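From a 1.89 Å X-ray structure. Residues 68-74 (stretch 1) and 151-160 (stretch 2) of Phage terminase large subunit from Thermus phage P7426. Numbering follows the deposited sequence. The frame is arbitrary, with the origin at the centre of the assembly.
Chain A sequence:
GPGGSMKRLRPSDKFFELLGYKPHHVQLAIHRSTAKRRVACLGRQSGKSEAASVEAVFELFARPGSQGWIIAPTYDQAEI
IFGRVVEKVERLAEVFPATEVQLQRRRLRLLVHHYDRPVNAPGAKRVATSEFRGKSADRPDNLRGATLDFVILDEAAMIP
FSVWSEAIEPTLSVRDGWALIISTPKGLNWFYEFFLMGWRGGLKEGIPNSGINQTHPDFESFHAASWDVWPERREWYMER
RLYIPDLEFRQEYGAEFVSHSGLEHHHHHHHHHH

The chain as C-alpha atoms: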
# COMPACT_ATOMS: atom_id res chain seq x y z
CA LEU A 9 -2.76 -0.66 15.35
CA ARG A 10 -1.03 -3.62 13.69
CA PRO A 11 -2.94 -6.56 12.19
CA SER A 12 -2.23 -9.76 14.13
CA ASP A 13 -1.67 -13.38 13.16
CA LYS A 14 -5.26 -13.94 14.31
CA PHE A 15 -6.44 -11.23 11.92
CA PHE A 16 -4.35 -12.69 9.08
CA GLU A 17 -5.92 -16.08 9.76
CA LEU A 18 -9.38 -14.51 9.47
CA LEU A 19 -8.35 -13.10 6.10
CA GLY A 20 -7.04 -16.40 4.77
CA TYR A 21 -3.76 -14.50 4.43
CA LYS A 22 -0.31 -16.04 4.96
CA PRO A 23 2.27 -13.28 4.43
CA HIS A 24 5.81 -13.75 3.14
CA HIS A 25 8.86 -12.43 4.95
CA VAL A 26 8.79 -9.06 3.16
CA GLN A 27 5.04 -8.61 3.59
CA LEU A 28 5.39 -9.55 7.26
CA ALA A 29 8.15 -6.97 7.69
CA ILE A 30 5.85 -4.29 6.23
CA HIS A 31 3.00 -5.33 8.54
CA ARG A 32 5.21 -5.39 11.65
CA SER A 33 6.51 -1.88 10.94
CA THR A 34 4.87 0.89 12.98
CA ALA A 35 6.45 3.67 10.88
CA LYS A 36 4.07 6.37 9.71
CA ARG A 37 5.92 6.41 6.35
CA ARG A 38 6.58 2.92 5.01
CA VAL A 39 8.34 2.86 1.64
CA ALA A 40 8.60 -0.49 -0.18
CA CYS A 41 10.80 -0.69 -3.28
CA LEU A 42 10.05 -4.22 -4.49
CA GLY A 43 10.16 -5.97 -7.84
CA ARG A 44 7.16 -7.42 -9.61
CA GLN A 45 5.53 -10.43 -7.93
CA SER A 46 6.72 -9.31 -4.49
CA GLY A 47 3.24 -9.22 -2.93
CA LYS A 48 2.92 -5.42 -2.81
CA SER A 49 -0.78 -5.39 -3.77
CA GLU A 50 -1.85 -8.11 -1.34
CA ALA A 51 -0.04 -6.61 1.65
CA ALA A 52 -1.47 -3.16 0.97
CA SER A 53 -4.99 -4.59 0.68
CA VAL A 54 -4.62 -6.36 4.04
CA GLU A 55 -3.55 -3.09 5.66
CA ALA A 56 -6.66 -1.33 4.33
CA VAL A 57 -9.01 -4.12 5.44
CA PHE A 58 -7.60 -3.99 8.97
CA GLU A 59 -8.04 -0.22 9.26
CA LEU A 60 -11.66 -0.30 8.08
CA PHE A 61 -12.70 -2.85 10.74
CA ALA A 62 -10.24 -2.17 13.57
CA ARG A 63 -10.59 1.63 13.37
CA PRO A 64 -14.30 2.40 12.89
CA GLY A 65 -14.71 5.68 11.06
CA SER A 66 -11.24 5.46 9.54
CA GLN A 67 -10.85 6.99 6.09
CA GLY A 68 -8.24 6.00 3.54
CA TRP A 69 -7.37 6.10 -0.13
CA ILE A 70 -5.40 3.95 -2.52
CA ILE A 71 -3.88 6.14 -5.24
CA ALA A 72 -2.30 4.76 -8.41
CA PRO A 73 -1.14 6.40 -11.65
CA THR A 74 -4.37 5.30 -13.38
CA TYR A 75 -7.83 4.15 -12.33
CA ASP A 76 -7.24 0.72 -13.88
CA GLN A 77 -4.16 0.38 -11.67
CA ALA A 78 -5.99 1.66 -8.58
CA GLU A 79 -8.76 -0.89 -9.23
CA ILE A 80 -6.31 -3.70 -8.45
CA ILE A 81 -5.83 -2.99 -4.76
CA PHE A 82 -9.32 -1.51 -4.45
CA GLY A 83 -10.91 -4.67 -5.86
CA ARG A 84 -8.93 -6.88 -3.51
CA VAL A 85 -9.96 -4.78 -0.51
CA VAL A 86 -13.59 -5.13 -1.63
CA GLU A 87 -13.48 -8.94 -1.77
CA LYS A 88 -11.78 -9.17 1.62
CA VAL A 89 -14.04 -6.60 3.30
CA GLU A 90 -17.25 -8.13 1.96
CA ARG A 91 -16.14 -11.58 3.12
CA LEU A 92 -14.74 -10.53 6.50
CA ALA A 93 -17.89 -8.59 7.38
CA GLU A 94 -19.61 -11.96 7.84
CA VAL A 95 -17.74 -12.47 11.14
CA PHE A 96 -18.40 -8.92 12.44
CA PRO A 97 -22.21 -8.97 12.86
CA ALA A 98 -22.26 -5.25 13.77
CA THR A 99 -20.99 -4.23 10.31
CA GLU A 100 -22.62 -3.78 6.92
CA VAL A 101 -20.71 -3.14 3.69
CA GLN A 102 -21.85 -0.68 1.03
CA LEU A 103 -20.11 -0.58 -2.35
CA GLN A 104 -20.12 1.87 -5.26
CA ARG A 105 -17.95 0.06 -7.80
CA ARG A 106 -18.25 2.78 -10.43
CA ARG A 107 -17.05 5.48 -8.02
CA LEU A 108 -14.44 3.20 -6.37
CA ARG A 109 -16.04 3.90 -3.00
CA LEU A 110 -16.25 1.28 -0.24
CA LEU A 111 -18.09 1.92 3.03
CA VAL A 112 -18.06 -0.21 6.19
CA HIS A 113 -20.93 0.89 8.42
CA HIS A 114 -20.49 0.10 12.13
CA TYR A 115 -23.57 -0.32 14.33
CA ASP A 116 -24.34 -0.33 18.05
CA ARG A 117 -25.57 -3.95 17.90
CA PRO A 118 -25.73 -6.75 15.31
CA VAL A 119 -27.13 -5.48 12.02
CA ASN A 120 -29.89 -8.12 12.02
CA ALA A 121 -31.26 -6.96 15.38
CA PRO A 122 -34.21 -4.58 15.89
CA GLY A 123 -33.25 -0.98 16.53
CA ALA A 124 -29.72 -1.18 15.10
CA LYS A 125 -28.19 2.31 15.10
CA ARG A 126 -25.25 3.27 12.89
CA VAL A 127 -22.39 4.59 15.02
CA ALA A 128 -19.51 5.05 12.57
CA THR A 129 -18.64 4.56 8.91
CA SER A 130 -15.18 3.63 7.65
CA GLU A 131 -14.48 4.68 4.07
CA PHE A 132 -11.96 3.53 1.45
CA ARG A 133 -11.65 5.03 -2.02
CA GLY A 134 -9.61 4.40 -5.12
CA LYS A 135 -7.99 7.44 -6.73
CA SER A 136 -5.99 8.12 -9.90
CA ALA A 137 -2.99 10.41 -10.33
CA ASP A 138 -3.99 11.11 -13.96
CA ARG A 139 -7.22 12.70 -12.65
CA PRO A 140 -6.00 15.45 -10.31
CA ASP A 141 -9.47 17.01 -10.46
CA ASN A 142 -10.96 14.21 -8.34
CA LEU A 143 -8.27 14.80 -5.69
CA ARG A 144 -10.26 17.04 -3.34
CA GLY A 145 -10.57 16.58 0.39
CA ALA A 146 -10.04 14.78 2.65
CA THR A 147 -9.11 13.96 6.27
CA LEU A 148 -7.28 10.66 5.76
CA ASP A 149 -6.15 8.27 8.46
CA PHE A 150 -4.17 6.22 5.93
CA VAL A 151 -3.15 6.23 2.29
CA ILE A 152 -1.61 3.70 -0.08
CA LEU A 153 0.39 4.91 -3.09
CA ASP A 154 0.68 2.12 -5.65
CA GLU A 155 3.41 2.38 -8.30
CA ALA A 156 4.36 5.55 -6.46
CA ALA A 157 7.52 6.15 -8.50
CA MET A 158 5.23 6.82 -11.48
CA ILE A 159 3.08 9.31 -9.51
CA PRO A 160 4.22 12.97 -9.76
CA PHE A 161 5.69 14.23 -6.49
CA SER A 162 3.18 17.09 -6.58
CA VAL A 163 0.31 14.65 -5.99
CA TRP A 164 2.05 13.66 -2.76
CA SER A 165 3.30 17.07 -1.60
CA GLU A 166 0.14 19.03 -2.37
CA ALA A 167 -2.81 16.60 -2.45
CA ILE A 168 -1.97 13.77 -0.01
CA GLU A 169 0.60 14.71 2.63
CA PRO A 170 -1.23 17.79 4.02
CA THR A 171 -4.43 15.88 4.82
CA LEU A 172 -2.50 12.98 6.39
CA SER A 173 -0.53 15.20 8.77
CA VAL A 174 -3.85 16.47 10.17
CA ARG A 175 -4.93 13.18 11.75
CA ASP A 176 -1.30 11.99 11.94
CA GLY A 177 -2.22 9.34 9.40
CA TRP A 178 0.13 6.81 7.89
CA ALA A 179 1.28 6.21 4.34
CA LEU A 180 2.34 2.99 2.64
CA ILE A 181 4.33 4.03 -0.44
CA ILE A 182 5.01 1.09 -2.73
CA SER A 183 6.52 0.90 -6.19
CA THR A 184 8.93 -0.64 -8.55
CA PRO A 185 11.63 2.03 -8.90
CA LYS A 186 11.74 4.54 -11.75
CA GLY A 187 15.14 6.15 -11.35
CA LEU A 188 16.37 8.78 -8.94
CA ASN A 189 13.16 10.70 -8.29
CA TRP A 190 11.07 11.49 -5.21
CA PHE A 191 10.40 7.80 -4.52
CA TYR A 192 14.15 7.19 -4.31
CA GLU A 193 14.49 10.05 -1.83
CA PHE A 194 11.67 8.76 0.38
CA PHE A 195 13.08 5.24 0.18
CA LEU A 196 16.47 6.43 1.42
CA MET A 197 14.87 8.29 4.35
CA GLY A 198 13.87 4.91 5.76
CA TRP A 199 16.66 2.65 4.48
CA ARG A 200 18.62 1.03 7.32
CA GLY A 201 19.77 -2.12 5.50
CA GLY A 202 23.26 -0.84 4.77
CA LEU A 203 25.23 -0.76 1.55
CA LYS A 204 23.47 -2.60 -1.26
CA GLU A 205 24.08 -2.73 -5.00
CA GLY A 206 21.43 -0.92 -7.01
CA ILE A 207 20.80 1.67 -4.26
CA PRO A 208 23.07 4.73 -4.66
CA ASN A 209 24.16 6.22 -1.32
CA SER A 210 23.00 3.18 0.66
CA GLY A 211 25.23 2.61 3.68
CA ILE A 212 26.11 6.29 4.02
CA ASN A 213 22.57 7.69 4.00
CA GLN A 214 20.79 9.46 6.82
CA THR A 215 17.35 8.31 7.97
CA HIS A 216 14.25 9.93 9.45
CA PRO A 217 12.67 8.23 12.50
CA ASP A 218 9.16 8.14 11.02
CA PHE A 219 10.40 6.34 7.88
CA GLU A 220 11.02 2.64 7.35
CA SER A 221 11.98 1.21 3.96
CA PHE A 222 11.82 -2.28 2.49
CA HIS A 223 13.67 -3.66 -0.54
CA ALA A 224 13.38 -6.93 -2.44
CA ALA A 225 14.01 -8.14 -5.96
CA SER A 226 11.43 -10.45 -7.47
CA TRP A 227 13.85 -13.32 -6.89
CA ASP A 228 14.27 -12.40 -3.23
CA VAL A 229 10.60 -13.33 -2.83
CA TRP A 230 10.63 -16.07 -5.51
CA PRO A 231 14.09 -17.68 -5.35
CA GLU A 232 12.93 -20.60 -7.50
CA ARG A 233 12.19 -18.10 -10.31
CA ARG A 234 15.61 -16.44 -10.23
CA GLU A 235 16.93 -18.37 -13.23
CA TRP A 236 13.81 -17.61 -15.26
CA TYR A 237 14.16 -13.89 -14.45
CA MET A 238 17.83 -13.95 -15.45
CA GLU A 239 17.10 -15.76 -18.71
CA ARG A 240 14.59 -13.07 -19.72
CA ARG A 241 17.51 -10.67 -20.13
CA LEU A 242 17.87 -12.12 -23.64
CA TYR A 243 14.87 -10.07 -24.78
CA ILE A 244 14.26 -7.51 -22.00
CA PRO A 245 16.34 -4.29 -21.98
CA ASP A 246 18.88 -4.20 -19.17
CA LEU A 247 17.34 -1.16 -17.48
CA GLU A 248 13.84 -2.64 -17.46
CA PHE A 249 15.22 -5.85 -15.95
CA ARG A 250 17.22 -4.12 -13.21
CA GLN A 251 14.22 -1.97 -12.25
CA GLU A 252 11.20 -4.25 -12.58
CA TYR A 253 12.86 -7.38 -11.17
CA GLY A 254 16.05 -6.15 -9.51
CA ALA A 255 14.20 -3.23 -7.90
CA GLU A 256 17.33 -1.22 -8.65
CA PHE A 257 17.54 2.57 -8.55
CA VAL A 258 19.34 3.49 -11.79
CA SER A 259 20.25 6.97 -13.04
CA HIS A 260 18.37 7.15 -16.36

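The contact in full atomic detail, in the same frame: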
# COMPACT_ATOMS: atom_id res chain seq x y z
N GLY A 68 -9.48 6.22 4.26
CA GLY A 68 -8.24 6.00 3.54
C GLY A 68 -8.47 5.96 2.05
O GLY A 68 -9.59 5.77 1.56
N TRP A 69 -7.38 6.17 1.32
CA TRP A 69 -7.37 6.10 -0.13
C TRP A 69 -6.27 5.15 -0.58
O TRP A 69 -5.25 5.01 0.10
CB TRP A 69 -7.07 7.47 -0.78
CG TRP A 69 -8.13 8.51 -0.68
CD1 TRP A 69 -9.36 8.40 -0.09
CD2 TRP A 69 -8.05 9.86 -1.18
NE1 TRP A 69 -10.05 9.59 -0.20
CE2 TRP A 69 -9.26 10.49 -0.86
CE3 TRP A 69 -7.06 10.57 -1.86
CZ2 TRP A 69 -9.52 11.82 -1.21
CZ3 TRP A 69 -7.32 11.89 -2.20
CH2 TRP A 69 -8.53 12.50 -1.88
N ILE A 70 -6.49 4.51 -1.72
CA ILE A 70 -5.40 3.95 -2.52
C ILE A 70 -5.32 4.78 -3.79
O ILE A 70 -6.32 4.97 -4.49
CB ILE A 70 -5.60 2.45 -2.83
CG1 ILE A 70 -4.41 1.93 -3.67
CG2 ILE A 70 -6.94 2.19 -3.50
CD1 ILE A 70 -4.58 2.02 -5.20
N ILE A 71 -4.13 5.29 -4.07
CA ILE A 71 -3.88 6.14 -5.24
C ILE A 71 -2.88 5.42 -6.12
O ILE A 71 -1.83 4.98 -5.64
CB ILE A 71 -3.36 7.53 -4.84
CG1 ILE A 71 -4.17 8.07 -3.66
CG2 ILE A 71 -3.42 8.47 -6.05
CD1 ILE A 71 -3.67 9.39 -3.13
N ALA A 72 -3.19 5.32 -7.40
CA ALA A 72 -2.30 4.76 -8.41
C ALA A 72 -2.15 5.76 -9.54
O ALA A 72 -2.82 6.80 -9.56
CB ALA A 72 -2.84 3.43 -8.94
N PRO A 73 -1.26 5.49 -10.50
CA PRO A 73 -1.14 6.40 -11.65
C PRO A 73 -2.40 6.47 -12.49
O PRO A 73 -2.69 7.53 -13.07
CB PRO A 73 0.04 5.83 -12.44
CG PRO A 73 0.83 5.06 -11.43
CD PRO A 73 -0.19 4.47 -10.50
N THR A 74 -3.15 5.38 -12.59
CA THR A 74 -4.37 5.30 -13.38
C THR A 74 -5.47 4.64 -12.56
O THR A 74 -5.20 3.97 -11.56
CB THR A 74 -4.16 4.50 -14.67
OG1 THR A 74 -3.79 3.16 -14.33
CG2 THR A 74 -3.08 5.13 -15.54
N VAL A 151 -3.18 6.15 3.74
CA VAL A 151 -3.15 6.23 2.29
C VAL A 151 -2.16 5.21 1.77
O VAL A 151 -1.12 4.96 2.40
CB VAL A 151 -2.80 7.65 1.79
CG1 VAL A 151 -1.40 8.04 2.23
CG2 VAL A 151 -2.92 7.72 0.28
N ILE A 152 -2.50 4.60 0.64
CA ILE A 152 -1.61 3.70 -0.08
C ILE A 152 -1.32 4.33 -1.43
O ILE A 152 -2.26 4.68 -2.16
CB ILE A 152 -2.23 2.30 -0.25
CG1 ILE A 152 -2.51 1.69 1.12
CG2 ILE A 152 -1.31 1.41 -1.08
CD1 ILE A 152 -3.67 0.68 1.12
N LEU A 153 -0.04 4.47 -1.76
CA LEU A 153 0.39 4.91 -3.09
C LEU A 153 0.94 3.68 -3.80
O LEU A 153 1.96 3.13 -3.38
CB LEU A 153 1.43 6.02 -3.02
CG LEU A 153 0.91 7.44 -2.83
CD1 LEU A 153 0.34 7.62 -1.44
CD2 LEU A 153 2.02 8.46 -3.09
N ASP A 154 0.26 3.26 -4.86
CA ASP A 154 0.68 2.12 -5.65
C ASP A 154 1.41 2.62 -6.89
O ASP A 154 1.03 3.63 -7.48
CB ASP A 154 -0.53 1.28 -6.05
CG ASP A 154 -0.14 -0.07 -6.64
OD1 ASP A 154 0.96 -0.57 -6.34
OD2 ASP A 154 -0.95 -0.63 -7.40
N GLU A 155 2.47 1.91 -7.27
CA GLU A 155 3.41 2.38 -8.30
C GLU A 155 3.72 3.86 -8.10
O GLU A 155 3.63 4.69 -9.01
CB GLU A 155 2.88 2.09 -9.70
CG GLU A 155 3.26 0.69 -10.19
CD GLU A 155 4.77 0.45 -10.17
OE1 GLU A 155 5.50 1.10 -10.95
OE2 GLU A 155 5.24 -0.36 -9.34
N ALA A 156 4.12 4.17 -6.87
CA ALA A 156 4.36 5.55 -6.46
C ALA A 156 5.43 6.24 -7.30
O ALA A 156 5.35 7.45 -7.52
CB ALA A 156 4.76 5.58 -4.99
N ALA A 157 6.45 5.51 -7.75
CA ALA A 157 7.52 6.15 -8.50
C ALA A 157 7.03 6.72 -9.82
O ALA A 157 7.71 7.55 -10.43
CB ALA A 157 8.67 5.16 -8.75
N MET A 158 5.85 6.28 -10.28
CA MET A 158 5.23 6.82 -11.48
C MET A 158 4.21 7.92 -11.17
O MET A 158 3.62 8.47 -12.10
CB MET A 158 4.56 5.69 -12.26
CG MET A 158 5.55 4.77 -12.95
SD MET A 158 6.46 5.61 -14.27
CE MET A 158 5.21 5.71 -15.54
N ILE A 159 4.00 8.25 -9.91
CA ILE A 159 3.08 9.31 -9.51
C ILE A 159 3.89 10.60 -9.34
O ILE A 159 4.91 10.58 -8.66
CB ILE A 159 2.35 8.96 -8.20
CG1 ILE A 159 1.44 7.74 -8.42
CG2 ILE A 159 1.53 10.14 -7.70
CD1 ILE A 159 0.80 7.21 -7.15
N PRO A 160 3.46 11.72 -9.94
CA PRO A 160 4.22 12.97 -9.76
C PRO A 160 4.31 13.36 -8.29
O PRO A 160 3.33 13.26 -7.54
CB PRO A 160 3.41 13.99 -10.57
CG PRO A 160 2.64 13.18 -11.55
CD PRO A 160 2.33 11.89 -10.86

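How do the two backbones run? Residues 68-72 and the strand that includes Val 151, Ile 152 and Leu 153 lie side by side as parallel neighbours, their directions 8° apart. Trp 69 pairs with Val 151, Ile 70 with Ile 152, and Ile 71 with Leu 153.

What bonds hold this register? Three nearly straight hydrogen bonds alternate in direction, as parallel strands require: Ile 152 N to Trp 69 O (2.8 Å), Ile 71 N to Ile 152 O (2.7 Å) and Asp 154 N to Ile 71 O (2.8 Å). Ile 152 thus uses both its N and its O on this neighbour. The same carbonyls also receive CA-H...O contacts, including Ile 70 CA to Ile 152 O at 3.2 Å.

Which side chains meet over the sheet? On one face Ile 70 CG1 packs against Ile 152 CB at 4.1 Å. On the other, Ile 71 reaches diagonally back, its CD1 3.9 Å from Val 151 CG2, while the indole of Trp 69 leads away. These contacts are apolar and buried.

What happens beyond the strand pairing? Pro 73 lacks an amide hydrogen to donate, and its ring packs instead on the turn: CG lies 3.9 Å from Met 158 CB and 4.1 Å from Ile 159 CG1. The hydrogen bond from Met 158 N to Glu 155 O (3.0 Å) helps hold that turn.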